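PDB 5JJP: nonribosomal peptide synthase from Streptomyces sp. MJ635-86F5, which probably adenylates an aliphatic beta-amino acid at the expense of ATP, as an adenylation enzyme of the ANL superfamily. Local coordinates for residues 31-35 and 208-212. Sequence-based numbering, arbitrary orientation.
Sequences LRDYL and HRGIR
Y34 reaches across from helix 31-37 and pushes its phenol ring against helix 201-212, meeting H208 and R212, one turn apart on the facing side, and the flanking R209. Both segments are helical, with L35 N to L31 O at 2.9 Å and R212 N to H208 O at 3.0 Å. Their axes run nearly parallel, 16° apart, but 12.8 Å from each other; L35 and H208 set the register, CA to CA 8.6 Å. With chi1 t, Y34 extends fully, bringing CE2 to 3.7 Å from H208 CB and OH to 3.4 Å from R209 CG. R212, its CA-to-CB bond also toward the partner, reaches out to the tyrosine (chi1 m, chi2 t), bending at chi3 p, so that NH1 donates to Y34 OH at 3.0 Å. Deeper in, L35 CD2 lies over one face of the H208 imidazole, 4.1 Å from H208 CD2, and L31 CD2 approaches the same H208 atom at 4.5 Å. A239 of helix 232-243 touches both L35 and H208, while R32 turns to E66 and D70 in salt bridges. The contact joins the N-terminal helix to a helix following strand 196-200 within the large N-terminal part of an ANL-type adenylation enzyme. Its 241 Å² buried combine apolar packing inside with one polar link near the surface, where the tyrosine hydroxyl accepts a hydrogen bond from the exposed R212 without pairing opposite charges.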
loop_
_atom_site.group_PDB
_atom_site.type_symbol
_atom_site.label_atom_id
_atom_site.label_comp_id
_atom_site.label_asym_id
_atom_site.label_seq_id
_atom_site.Cartn_x
_atom_site.Cartn_y
_atom_site.Cartn_z
ATOM N N LEU A 31 4.002 -8.255 -9.555
ATOM C CA LEU A 31 4.515 -7.522 -8.382
ATOM C C LEU A 31 5.654 -8.274 -7.727
ATOM O O LEU A 31 6.520 -7.651 -7.111
ATOM C CB LEU A 31 3.398 -7.287 -7.334
ATOM C CG LEU A 31 2.491 -6.140 -7.764
ATOM C CD1 LEU A 31 1.136 -6.151 -7.085
ATOM C CD2 LEU A 31 3.208 -4.814 -7.512
ATOM N N ARG A 32 5.655 -9.595 -7.871
ATOM C CA ARG A 32 6.650 -10.402 -7.264
ATOM C C ARG A 32 7.979 -10.039 -7.867
ATOM O O ARG A 32 8.984 -9.987 -7.164
ATOM C CB ARG A 32 6.322 -11.884 -7.507
ATOM C CG ARG A 32 7.439 -12.854 -7.270
ATOM C CD ARG A 32 7.667 -13.067 -5.811
ATOM N NE ARG A 32 8.688 -14.095 -5.640
ATOM C CZ ARG A 32 9.984 -13.897 -5.784
ATOM N NH1 ARG A 32 10.428 -12.709 -6.080
ATOM N NH2 ARG A 32 10.833 -14.905 -5.598
ATOM N N ASP A 33 7.976 -9.813 -9.178
ATOM C CA ASP A 33 9.211 -9.509 -9.890
ATOM C C ASP A 33 9.558 -8.060 -9.685
ATOM O O ASP A 33 10.700 -7.731 -9.316
ATOM C CB ASP A 33 9.104 -9.838 -11.373
ATOM C CG ASP A 33 8.682 -11.294 -11.618
ATOM O OD1 ASP A 33 9.089 -12.202 -10.871
ATOM O OD2 ASP A 33 7.935 -11.528 -12.583
ATOM N N TYR A 34 8.579 -7.183 -9.912
ATOM C CA TYR A 34 8.850 -5.751 -9.868
ATOM C C TYR A 34 9.377 -5.354 -8.492
ATOM O O TYR A 34 10.334 -4.596 -8.399
ATOM C CB TYR A 34 7.650 -4.871 -10.315
ATOM C CG TYR A 34 8.069 -3.423 -10.395
ATOM C CD1 TYR A 34 8.756 -2.949 -11.497
ATOM C CD2 TYR A 34 7.839 -2.537 -9.339
ATOM C CE1 TYR A 34 9.162 -1.623 -11.567
ATOM C CE2 TYR A 34 8.220 -1.194 -9.396
ATOM C CZ TYR A 34 8.903 -0.746 -10.507
ATOM O OH TYR A 34 9.311 0.555 -10.601
ATOM N N LEU A 35 8.749 -5.833 -7.432
ATOM C CA LEU A 35 9.109 -5.346 -6.106
ATOM C C LEU A 35 10.530 -5.763 -5.711
ATOM O O LEU A 35 11.117 -5.131 -4.873
ATOM C CB LEU A 35 8.130 -5.809 -5.045
ATOM C CG LEU A 35 6.672 -5.325 -5.200
ATOM C CD1 LEU A 35 5.885 -5.666 -3.949
ATOM C CD2 LEU A 35 6.573 -3.844 -5.477
ATOM N N HIS A 208 4.027 2.179 -8.366
ATOM C CA HIS A 208 5.387 2.203 -7.868
ATOM C C HIS A 208 6.329 2.817 -8.910
ATOM O O HIS A 208 7.180 3.610 -8.574
ATOM C CB HIS A 208 5.805 0.808 -7.451
ATOM C CG HIS A 208 5.022 0.324 -6.296
ATOM N ND1 HIS A 208 5.063 0.961 -5.076
ATOM C CD2 HIS A 208 4.070 -0.629 -6.198
ATOM C CE1 HIS A 208 4.217 0.376 -4.253
ATOM N NE2 HIS A 208 3.582 -0.577 -4.919
ATOM N N ARG A 209 6.117 2.493 -10.180
ATOM C CA ARG A 209 6.926 3.079 -11.219
ATOM C C ARG A 209 6.859 4.605 -11.208
ATOM O O ARG A 209 7.883 5.295 -11.330
ATOM C CB ARG A 209 6.479 2.588 -12.596
ATOM C CG ARG A 209 6.973 1.221 -12.992
ATOM C CD ARG A 209 6.865 1.141 -14.519
ATOM N NE ARG A 209 5.514 0.953 -14.901
ATOM C CZ ARG A 209 4.752 1.693 -15.707
ATOM N NH1 ARG A 209 5.189 2.726 -16.421
ATOM N NH2 ARG A 209 3.473 1.297 -15.826
ATOM N N GLY A 210 5.639 5.129 -11.169
ATOM C CA GLY A 210 5.446 6.563 -11.121
ATOM C C GLY A 210 6.088 7.160 -9.868
ATOM O O GLY A 210 6.820 8.146 -9.972
ATOM N N ILE A 211 5.807 6.593 -8.690
ATOM C CA ILE A 211 6.259 7.201 -7.454
ATOM C C ILE A 211 7.814 7.225 -7.329
ATOM O O ILE A 211 8.361 8.203 -6.909
ATOM C CB ILE A 211 5.587 6.526 -6.247
ATOM C CG1 ILE A 211 4.097 6.945 -6.166
ATOM C CG2 ILE A 211 6.247 6.915 -4.942
ATOM C CD1 ILE A 211 3.854 8.393 -5.766
ATOM N N ARG A 212 8.491 6.189 -7.801
ATOM C CA ARG A 212 9.919 6.178 -7.801
ATOM C C ARG A 212 10.529 7.247 -8.647
ATOM O O ARG A 212 11.686 7.577 -8.458
ATOM C CB ARG A 212 10.436 4.811 -8.267
ATOM C CG ARG A 212 10.251 3.724 -7.228
ATOM C CD ARG A 212 10.659 2.390 -7.786
ATOM N NE ARG A 212 12.110 2.251 -7.865
ATOM C CZ ARG A 212 12.745 1.339 -8.604
ATOM N NH1 ARG A 212 12.079 0.527 -9.420
ATOM N NH2 ARG A 212 14.080 1.271 -8.546
#